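Local coordinates for protein probable ribose-5-phosphate isomerase B (Mycoplasma genitalium, PDB 6MU0) that probably interconverts ribose-5-phosphate and ribulose-5-phosphate in the non-oxidative stage of the pentose phosphate pathway, and binds ribulose-5-phosphate, at residues 22-27 against 123-128; 29-34 against 131-136; 51-56 against 81-86. All blocks are in the same frame, centred on the assembly; numbering follows the deposited sequence.

Contact 1: 22-27 against 123-128; sequences LTLKKI and VTDSEN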
loop_
_atom_site.group_PDB
_atom_site.type_symbol
_atom_site.label_atom_id
_atom_site.label_comp_id
_atom_site.label_asym_id
_atom_site.label_seq_id
_atom_site.Cartn_x
_atom_site.Cartn_y
_atom_site.Cartn_z
ATOM N N LEU A 22 -13.574 5.135 -2.786
ATOM C CA LEU A 22 -13.733 4.759 -4.191
ATOM C C LEU A 22 -13.250 5.847 -5.144
ATOM O O LEU A 22 -12.640 5.541 -6.177
ATOM C CB LEU A 22 -15.185 4.410 -4.488
ATOM C CG LEU A 22 -15.752 3.278 -3.634
ATOM C CD1 LEU A 22 -17.177 2.967 -4.064
ATOM C CD2 LEU A 22 -14.872 2.047 -3.734
ATOM N N THR A 23 -13.557 7.115 -4.853
ATOM C CA THR A 23 -13.129 8.190 -5.744
ATOM C C THR A 23 -11.607 8.274 -5.791
ATOM O O THR A 23 -11.005 8.357 -6.868
ATOM C CB THR A 23 -13.750 9.516 -5.294
ATOM O OG1 THR A 23 -15.176 9.440 -5.430
ATOM C CG2 THR A 23 -13.222 10.674 -6.131
ATOM N N LEU A 24 -10.967 8.260 -4.622
ATOM C CA LEU A 24 -9.512 8.308 -4.575
ATOM C C LEU A 24 -8.897 7.103 -5.273
ATOM O O LEU A 24 -7.898 7.236 -5.989
ATOM C CB LEU A 24 -9.051 8.381 -3.125
ATOM C CG LEU A 24 -7.535 8.389 -2.947
ATOM C CD1 LEU A 24 -6.901 9.620 -3.587
ATOM C CD2 LEU A 24 -7.162 8.273 -1.482
ATOM N N LYS A 25 -9.485 5.918 -5.083
ATOM C CA LYS A 25 -8.949 4.722 -5.723
ATOM C C LYS A 25 -8.917 4.873 -7.241
ATOM O O LYS A 25 -7.916 4.531 -7.883
ATOM C CB LYS A 25 -9.759 3.497 -5.304
ATOM C CG LYS A 25 -9.334 2.227 -6.028
ATOM C CD LYS A 25 -9.695 0.978 -5.244
ATOM C CE LYS A 25 -11.198 0.796 -5.064
ATOM N NZ LYS A 25 -11.890 0.502 -6.345
ATOM N N LYS A 26 -10.002 5.381 -7.839
ATOM C CA LYS A 26 -9.991 5.567 -9.290
ATOM C C LYS A 26 -8.970 6.618 -9.708
ATOM O O LYS A 26 -8.270 6.446 -10.714
ATOM C CB LYS A 26 -11.373 5.936 -9.835
ATOM C CG LYS A 26 -11.332 6.161 -11.359
ATOM C CD LYS A 26 -12.681 6.453 -11.999
ATOM C CE LYS A 26 -12.519 6.682 -13.505
ATOM N NZ LYS A 26 -13.825 6.944 -14.170
ATOM N N ILE A 27 -8.888 7.729 -8.971
ATOM C CA ILE A 27 -7.896 8.755 -9.282
ATOM C C ILE A 27 -6.493 8.158 -9.294
ATOM O O ILE A 27 -5.713 8.373 -10.230
ATOM C CB ILE A 27 -8.005 9.925 -8.289
ATOM C CG1 ILE A 27 -9.318 10.681 -8.487
ATOM C CG2 ILE A 27 -6.809 10.857 -8.438
ATOM C CD1 ILE A 27 -9.614 11.700 -7.397
ATOM N N VAL A 123 -6.952 13.216 4.502
ATOM C CA VAL A 123 -5.890 13.630 3.596
ATOM C C VAL A 123 -6.544 13.925 2.254
ATOM O O VAL A 123 -7.452 13.202 1.832
ATOM C CB VAL A 123 -4.817 12.524 3.481
ATOM C CG1 VAL A 123 -3.741 12.895 2.470
ATOM C CG2 VAL A 123 -4.187 12.248 4.845
ATOM N N THR A 124 -6.124 15.013 1.608
ATOM C CA THR A 124 -6.752 15.407 0.353
ATOM C C THR A 124 -6.308 14.483 -0.779
ATOM O O THR A 124 -5.281 13.803 -0.699
ATOM C CB THR A 124 -6.375 16.843 -0.016
ATOM O OG1 THR A 124 -4.966 16.908 -0.262
ATOM C CG2 THR A 124 -6.754 17.815 1.095
ATOM N N ASP A 125 -7.098 14.479 -1.858
ATOM C CA ASP A 125 -6.716 13.718 -3.046
ATOM C C ASP A 125 -5.348 14.143 -3.551
ATOM O O ASP A 125 -4.522 13.300 -3.918
ATOM C CB ASP A 125 -7.725 13.947 -4.169
ATOM C CG ASP A 125 -9.091 13.391 -3.862
ATOM O OD1 ASP A 125 -9.249 12.648 -2.869
ATOM O OD2 ASP A 125 -10.021 13.704 -4.633
ATOM N N SER A 126 -5.103 15.455 -3.606
ATOM C CA SER A 126 -3.828 15.951 -4.104
ATOM C C SER A 126 -2.669 15.436 -3.266
ATOM O O SER A 126 -1.652 14.984 -3.805
ATOM C CB SER A 126 -3.833 17.474 -4.123
ATOM O OG SER A 126 -2.559 17.928 -4.530
ATOM N N GLU A 127 -2.795 15.507 -1.939
ATOM C CA GLU A 127 -1.715 15.037 -1.077
ATOM C C GLU A 127 -1.514 13.534 -1.220
ATOM O O GLU A 127 -0.374 13.050 -1.227
ATOM C CB GLU A 127 -1.991 15.406 0.380
ATOM C CG GLU A 127 -0.866 15.033 1.340
ATOM C CD GLU A 127 0.266 16.037 1.354
ATOM O OE1 GLU A 127 0.190 17.042 0.617
ATOM O OE2 GLU A 127 1.231 15.823 2.115
ATOM N N ASN A 128 -2.612 12.779 -1.340
ATOM C CA ASN A 128 -2.484 11.336 -1.524
ATOM C C ASN A 128 -1.763 10.989 -2.826
ATOM O O ASN A 128 -0.954 10.058 -2.856
ATOM C CB ASN A 128 -3.849 10.664 -1.402
ATOM C CG ASN A 128 -4.185 10.332 0.037
ATOM O OD1 ASN A 128 -3.306 9.917 0.792
ATOM N ND2 ASN A 128 -5.449 10.520 0.428
#
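L24 and D125 bring the two backbones nearest, their CA atoms 6.3 Å apart, where an early turn of helix 22-34 lies beside the start of helix 125-137. These two residues also bury the largest areas, and L24 meets both D125 and N128. With CG anti to its backbone nitrogen (chi1 178°), its fork reaches over to the neighbouring helix and its two methyls divide the work. CD2 rests 3.4 Å from N128 ND2, while CD1 lies 3.9 Å from N128 CB and slides past the carboxylate of D125. A branched, apolar residue suits this buried place, since its methyls pack against CB and the amide of N128. ND2 of N128 donates to S119 O, which satisfies the buried amide N-H although L24 CD2 lies against it. In the Rossmann-like α/β/α fold, these helices follow strands 12-16 and 115-117 of the parallel sheet and pack on the same side of it. Further out, I27 crosses D125 at about a right angle, its CD1 meeting OD2 at 3.4 Å. The carboxylate thus lies along the outer margin of the apolar patch. D125 is the first residue of its helix, where a negative charge would probably be stabilised by the helix dipole. T124 provides the N-cap: its OG1 accepts from E127 N at 3.1 Å with an angle of 162°, closing the first turn that presents D125 and N128 to L24.

Contact 2: 29-34 against 131-136; sequences SEHLKT and IVDDFL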
loop_
_atom_site.group_PDB
_atom_site.type_symbol
_atom_site.label_atom_id
_atom_site.label_comp_id
_atom_site.label_asym_id
_atom_site.label_seq_id
_atom_site.Cartn_x
_atom_site.Cartn_y
_atom_site.Cartn_z
ATOM N N SER A 29 -5.554 4.927 -9.466
ATOM C CA SER A 29 -5.391 3.871 -10.458
ATOM C C SER A 29 -5.161 4.451 -11.849
ATOM O O SER A 29 -4.236 4.042 -12.559
ATOM C CB SER A 29 -6.610 2.953 -10.441
ATOM O OG SER A 29 -6.490 1.957 -11.432
ATOM N N GLU A 30 -5.990 5.412 -12.251
ATOM C CA GLU A 30 -5.843 5.989 -13.583
ATOM C C GLU A 30 -4.568 6.818 -13.704
ATOM O O GLU A 30 -3.920 6.821 -14.759
ATOM C CB GLU A 30 -7.091 6.792 -13.950
ATOM C CG GLU A 30 -8.344 5.933 -14.075
ATOM C CD GLU A 30 -8.299 4.932 -15.232
ATOM O OE1 GLU A 30 -7.594 5.176 -16.237
ATOM O OE2 GLU A 30 -8.998 3.899 -15.142
ATOM N N HIS A 31 -4.195 7.528 -12.636
ATOM C CA HIS A 31 -2.930 8.259 -12.612
ATOM C C HIS A 31 -1.753 7.326 -12.887
ATOM O O HIS A 31 -0.880 7.617 -13.718
ATOM C CB HIS A 31 -2.813 8.918 -11.235
ATOM C CG HIS A 31 -1.483 9.527 -10.936
ATOM N ND1 HIS A 31 -1.084 10.742 -11.448
ATOM C CD2 HIS A 31 -0.488 9.115 -10.118
ATOM C CE1 HIS A 31 0.116 11.035 -10.979
ATOM N NE2 HIS A 31 0.499 10.066 -10.168
ATOM N N LEU A 32 -1.720 6.185 -12.200
ATOM C CA LEU A 32 -0.608 5.255 -12.355
ATOM C C LEU A 32 -0.659 4.531 -13.696
ATOM O O LEU A 32 0.389 4.248 -14.293
ATOM C CB LEU A 32 -0.597 4.270 -11.190
ATOM C CG LEU A 32 -0.320 4.913 -9.833
ATOM C CD1 LEU A 32 -0.357 3.848 -8.754
ATOM C CD2 LEU A 32 1.028 5.634 -9.834
ATOM N N LYS A 33 -1.858 4.223 -14.194
ATOM C CA LYS A 33 -1.947 3.624 -15.523
ATOM C C LYS A 33 -1.380 4.556 -16.589
ATOM O O LYS A 33 -0.681 4.113 -17.509
ATOM C CB LYS A 33 -3.388 3.227 -15.838
ATOM C CG LYS A 33 -3.838 1.978 -15.088
ATOM C CD LYS A 33 -5.264 1.591 -15.445
ATOM C CE LYS A 33 -5.645 0.240 -14.844
ATOM N NZ LYS A 33 -4.840 -0.878 -15.438
ATOM N N THR A 34 -1.660 5.854 -16.479
ATOM C CA THR A 34 -1.104 6.803 -17.436
ATOM C C THR A 34 0.418 6.821 -17.387
ATOM O O THR A 34 1.073 7.002 -18.420
ATOM C CB THR A 34 -1.683 8.188 -17.160
ATOM O OG1 THR A 34 -3.103 8.147 -17.350
ATOM C CG2 THR A 34 -1.080 9.231 -18.092
ATOM N N ILE A 131 1.867 11.526 -2.149
ATOM C CA ILE A 131 2.375 10.434 -1.324
ATOM C C ILE A 131 2.676 9.217 -2.189
ATOM O O ILE A 131 3.753 8.616 -2.097
ATOM C CB ILE A 131 1.361 10.116 -0.214
ATOM C CG1 ILE A 131 1.343 11.238 0.834
ATOM C CG2 ILE A 131 1.633 8.746 0.402
ATOM C CD1 ILE A 131 0.150 11.181 1.767
ATOM N N VAL A 132 1.715 8.836 -3.036
ATOM C CA VAL A 132 1.905 7.704 -3.942
ATOM C C VAL A 132 3.132 7.918 -4.817
ATOM O O VAL A 132 3.987 7.034 -4.949
ATOM C CB VAL A 132 0.635 7.476 -4.781
ATOM C CG1 VAL A 132 0.899 6.468 -5.886
ATOM C CG2 VAL A 132 -0.513 6.989 -3.907
ATOM N N ASP A 133 3.238 9.097 -5.434
ATOM C CA ASP A 133 4.351 9.341 -6.348
ATOM C C ASP A 133 5.695 9.242 -5.633
ATOM O O ASP A 133 6.643 8.646 -6.160
ATOM C CB ASP A 133 4.206 10.714 -7.011
ATOM C CG ASP A 133 3.164 10.738 -8.128
ATOM O OD1 ASP A 133 2.699 9.665 -8.572
ATOM O OD2 ASP A 133 2.819 11.856 -8.564
ATOM N N ASP A 134 5.802 9.827 -4.437
ATOM C CA ASP A 134 7.085 9.808 -3.739
ATOM C C ASP A 134 7.414 8.416 -3.214
ATOM O O ASP A 134 8.583 8.015 -3.196
ATOM C CB ASP A 134 7.118 10.852 -2.624
ATOM C CG ASP A 134 8.252 11.851 -2.802
ATOM O OD1 ASP A 134 8.785 11.963 -3.930
ATOM O OD2 ASP A 134 8.632 12.514 -1.815
ATOM N N PHE A 135 6.395 7.667 -2.787
ATOM C CA PHE A 135 6.601 6.288 -2.363
ATOM C C PHE A 135 7.139 5.439 -3.510
ATOM O O PHE A 135 8.083 4.663 -3.328
ATOM C CB PHE A 135 5.271 5.736 -1.850
ATOM C CG PHE A 135 5.331 4.314 -1.370
ATOM C CD1 PHE A 135 5.720 4.028 -0.075
ATOM C CD2 PHE A 135 4.959 3.266 -2.198
ATOM C CE1 PHE A 135 5.750 2.729 0.386
ATOM C CE2 PHE A 135 4.995 1.960 -1.746
ATOM C CZ PHE A 135 5.394 1.693 -0.453
ATOM N N LEU A 136 6.570 5.601 -4.707
ATOM C CA LEU A 136 7.001 4.799 -5.848
ATOM C C LEU A 136 8.372 5.222 -6.361
ATOM O O LEU A 136 9.135 4.380 -6.847
ATOM C CB LEU A 136 5.966 4.882 -6.968
ATOM C CG LEU A 136 4.633 4.212 -6.642
ATOM C CD1 LEU A 136 3.631 4.458 -7.739
ATOM C CD2 LEU A 136 4.833 2.724 -6.430
#
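Two neighbouring helices on one side of the parallel sheet of this Rossmann-like fold, 22-34 and 125-137, are joined by the pair H31 and D133 and by a small leucine-valine cluster beside it. The axes of the 29-34 and 131-136 segments stay 11.7 Å apart at their closest, so the gap is bridged by long side chains. L32 and L136 reach toward each other tip to tip, CD2 meeting CD1 at 3.5 Å. The same CD2 of L32 leans across V132, 4.0 Å from its CG1. These branched side chains suit the inner half of the interface: L32 also touches V39 of strand 38-41, and V132 touches L116 of strand 115-117. On the outer side, chi1 of H31 is extended (170°), carrying the imidazole away from its own backbone nitrogen and out to D133. D133 comes from the opposite direction and meets the ring at its edge. H31 NE2 donates to D133 OD1 over 2.7 Å, nearly straight at 166°, with the acceptor in the plane of the imidazole. OD1 uses its syn lone pair, yet the carboxylate is turned 31° from the ring plane. A bond this short to an acid would hold the imidazole in this rotation and would be expected to raise its basicity, making a charged histidinium more likely and adding an electrostatic component to the leucine-valine packing beside it.

Contact 3: 51-56 against 81-86; sequences DDYPDF and VGVCMA. With 5RP (ribulose-5-phosphate), chain B.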
loop_
_atom_site.group_PDB
_atom_site.type_symbol
_atom_site.label_atom_id
_atom_site.label_comp_id
_atom_site.label_asym_id
_atom_site.label_seq_id
_atom_site.Cartn_x
_atom_site.Cartn_y
_atom_site.Cartn_z
ATOM N N ASP A 51 -19.603 -1.837 3.818
ATOM C CA ASP A 51 -18.607 -2.870 3.533
ATOM C C ASP A 51 -17.394 -2.751 4.457
ATOM O O ASP A 51 -17.212 -1.763 5.172
ATOM C CB ASP A 51 -18.279 -2.980 2.035
ATOM C CG ASP A 51 -17.457 -1.821 1.481
ATOM O OD1 ASP A 51 -16.905 -1.011 2.252
ATOM O OD2 ASP A 51 -17.364 -1.758 0.232
ATOM N N ASP A 52 -16.571 -3.799 4.448
ATOM C CA ASP A 52 -15.612 -4.062 5.519
ATOM C C ASP A 52 -14.186 -4.024 4.977
ATOM O O ASP A 52 -13.790 -4.900 4.200
ATOM C CB ASP A 52 -15.885 -5.432 6.152
ATOM C CG ASP A 52 -17.194 -5.487 6.926
ATOM O OD1 ASP A 52 -17.789 -4.429 7.223
ATOM O OD2 ASP A 52 -17.613 -6.617 7.252
ATOM N N TYR A 53 -13.398 -3.055 5.445
ATOM C CA TYR A 53 -12.028 -2.894 4.955
ATOM C C TYR A 53 -11.161 -4.151 5.038
ATOM O O TYR A 53 -10.315 -4.325 4.148
ATOM C CB TYR A 53 -11.331 -1.682 5.608
ATOM C CG TYR A 53 -11.123 -1.879 7.080
ATOM C CD1 TYR A 53 -10.009 -2.558 7.563
ATOM C CD2 TYR A 53 -12.079 -1.448 7.991
ATOM C CE1 TYR A 53 -9.859 -2.811 8.913
ATOM C CE2 TYR A 53 -11.929 -1.676 9.349
ATOM C CZ TYR A 53 -10.818 -2.362 9.807
ATOM O OH TYR A 53 -10.650 -2.620 11.154
ATOM N N PRO A 54 -11.272 -5.042 6.037
ATOM C CA PRO A 54 -10.358 -6.198 6.032
ATOM C C PRO A 54 -10.488 -7.048 4.793
ATOM O O PRO A 54 -9.487 -7.600 4.317
ATOM C CB PRO A 54 -10.749 -6.984 7.290
ATOM C CG PRO A 54 -11.322 -5.961 8.183
ATOM C CD PRO A 54 -12.096 -5.046 7.268
ATOM N N ASP A 55 -11.699 -7.177 4.249
ATOM C CA ASP A 55 -11.877 -8.019 3.075
ATOM C C ASP A 55 -10.998 -7.538 1.936
ATOM O O ASP A 55 -10.332 -8.334 1.263
ATOM C CB ASP A 55 -13.352 -8.024 2.666
ATOM C CG ASP A 55 -14.242 -8.700 3.701
ATOM O OD1 ASP A 55 -13.805 -9.710 4.296
ATOM O OD2 ASP A 55 -15.384 -8.242 3.901
ATOM N N PHE A 56 -10.946 -6.226 1.740
ATOM C CA PHE A 56 -10.176 -5.651 0.649
ATOM C C PHE A 56 -8.691 -5.583 0.971
ATOM O O PHE A 56 -7.855 -5.771 0.074
ATOM C CB PHE A 56 -10.797 -4.306 0.287
ATOM C CG PHE A 56 -12.198 -4.464 -0.220
ATOM C CD1 PHE A 56 -12.413 -4.906 -1.518
ATOM C CD2 PHE A 56 -13.297 -4.281 0.611
ATOM C CE1 PHE A 56 -13.690 -5.116 -1.998
ATOM C CE2 PHE A 56 -14.586 -4.486 0.129
ATOM C CZ PHE A 56 -14.775 -4.905 -1.175
ATOM N N VAL A 81 -5.693 3.186 9.136
ATOM C CA VAL A 81 -5.255 2.310 10.223
ATOM C C VAL A 81 -5.695 0.870 9.999
ATOM O O VAL A 81 -4.908 -0.064 10.182
ATOM C CB VAL A 81 -5.768 2.840 11.572
ATOM C CG1 VAL A 81 -5.580 1.791 12.663
ATOM C CG2 VAL A 81 -5.071 4.128 11.937
ATOM N N GLY A 82 -6.972 0.666 9.675
ATOM C CA GLY A 82 -7.503 -0.686 9.622
ATOM C C GLY A 82 -6.847 -1.539 8.554
ATOM O O GLY A 82 -6.451 -2.683 8.809
ATOM N N VAL A 83 -6.721 -0.992 7.342
ATOM C CA VAL A 83 -6.063 -1.738 6.273
ATOM C C VAL A 83 -4.604 -1.996 6.603
ATOM O O VAL A 83 -4.045 -3.017 6.192
ATOM C CB VAL A 83 -6.217 -1.039 4.906
ATOM C CG1 VAL A 83 -7.672 -1.006 4.463
ATOM C CG2 VAL A 83 -5.592 0.363 4.912
ATOM N N CYS A 84 -3.962 -1.089 7.348
ATOM C CA CYS A 84 -2.571 -1.291 7.747
ATOM C C CYS A 84 -2.447 -2.442 8.742
ATOM O O CYS A 84 -1.561 -3.296 8.604
ATOM C CB CYS A 84 -2.013 0.015 8.314
ATOM S SG CYS A 84 -0.311 -0.031 8.829
ATOM N N MET A 85 -3.324 -2.479 9.756
ATOM C CA MET A 85 -3.331 -3.599 10.699
ATOM C C MET A 85 -3.529 -4.915 9.969
ATOM O O MET A 85 -2.802 -5.893 10.194
ATOM C CB MET A 85 -4.488 -3.448 11.688
ATOM C CG MET A 85 -4.392 -2.320 12.681
ATOM S SD MET A 85 -5.939 -2.238 13.606
ATOM C CE MET A 85 -5.505 -1.065 14.891
ATOM N N ALA A 86 -4.537 -4.958 9.101
ATOM C CA ALA A 86 -4.876 -6.187 8.398
ATOM C C ALA A 86 -3.760 -6.616 7.454
ATOM O O ALA A 86 -3.329 -7.776 7.476
ATOM C CB ALA A 86 -6.186 -5.992 7.634
HETATM C C2 5RP B . -10.703 1.901 9.423
HETATM C C3 5RP B . -11.467 3.031 8.763
HETATM C C5 5RP B . -12.773 2.670 8.038
HETATM O O13 5RP B . -12.790 3.223 6.736
HETATM C C6 5RP B . -13.872 3.278 8.913
HETATM O O14 5RP B . -13.792 2.687 10.209
HETATM C C7 5RP B . -15.253 3.078 8.329
HETATM O O8 5RP B . -16.171 3.886 9.087
HETATM P P9 5RP B . -17.735 3.842 8.733
HETATM O O12 5RP B . -18.375 4.793 9.704
HETATM O O11 5RP B . -17.874 4.284 7.280
HETATM O O10 5RP B . -18.206 2.409 8.895
HETATM O O4 5RP B . -11.116 4.190 8.832
HETATM O O1 5RP B . -9.528 2.392 10.056
#
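The Y53 ring lies between the sugar and P54, the next residue in sequence, and meets G82 obliquely from the side of helix 81-88. Over one face sits C2 of ribulose-5-phosphate, 3.8 Å from Y53 CE2; against the opposite face, offset toward the rim, lies P54 CD. This is the substrate pocket of an RpiB-type isomerase, formed at the C-terminal ends of the parallel strands of the Rossmann-like sheet and at the start of helix 81-88. Y53 has CG between its backbone nitrogen and carbonyl carbon (chi1 66°), a turn that swings the ring across to that helix. Glycine suits position 82 because, with no side chain in the way, the ring can close on bare backbone: Y53 CE1 comes to 3.3 Å from G82 CA. The amide of the same glycine is left to the ligand, G82 N donating to O1 of the sugar at 3.1 Å with a bent angle of 142°. G78 N and T79 N also bind the ligand, so main-chain donors of the glycine-rich turn and the helix start work together, while D18, H19 and R121 add side-chain bonds. V83 N takes another partner, the sulfinate OD1 of the modified residue at position 77. Along helix 81-88 the contact turns apolar: V83 CG1 packs 3.9 Å from Y53 CB, and the small A86 lets helix 53-66 come close, its CB 4.5 Å from P54 CA.

In the fold
Contacts 1 and 2 are successive sections of one interface, helix 22-34 against helix 125-137, their centres 11 Å apart. Both are partly buried, with leucines toward the sheet and an acid toward the margin; the acid of contact 1 meets two methyls, one from L24 and one from I27, whereas that of contact 2 accepts a short, nearly straight hydrogen bond from a histidine. Contact 3 joins other elements, helices 53-66 and 81-88, and its centre lies on the opposite side of the chain's centre from that of contact 2, about 21 Å between the two. More deeply buried, it sets an aromatic ring and the backbone amide of a glycine against the substrate, while contact 2 lies away from the annotated sites.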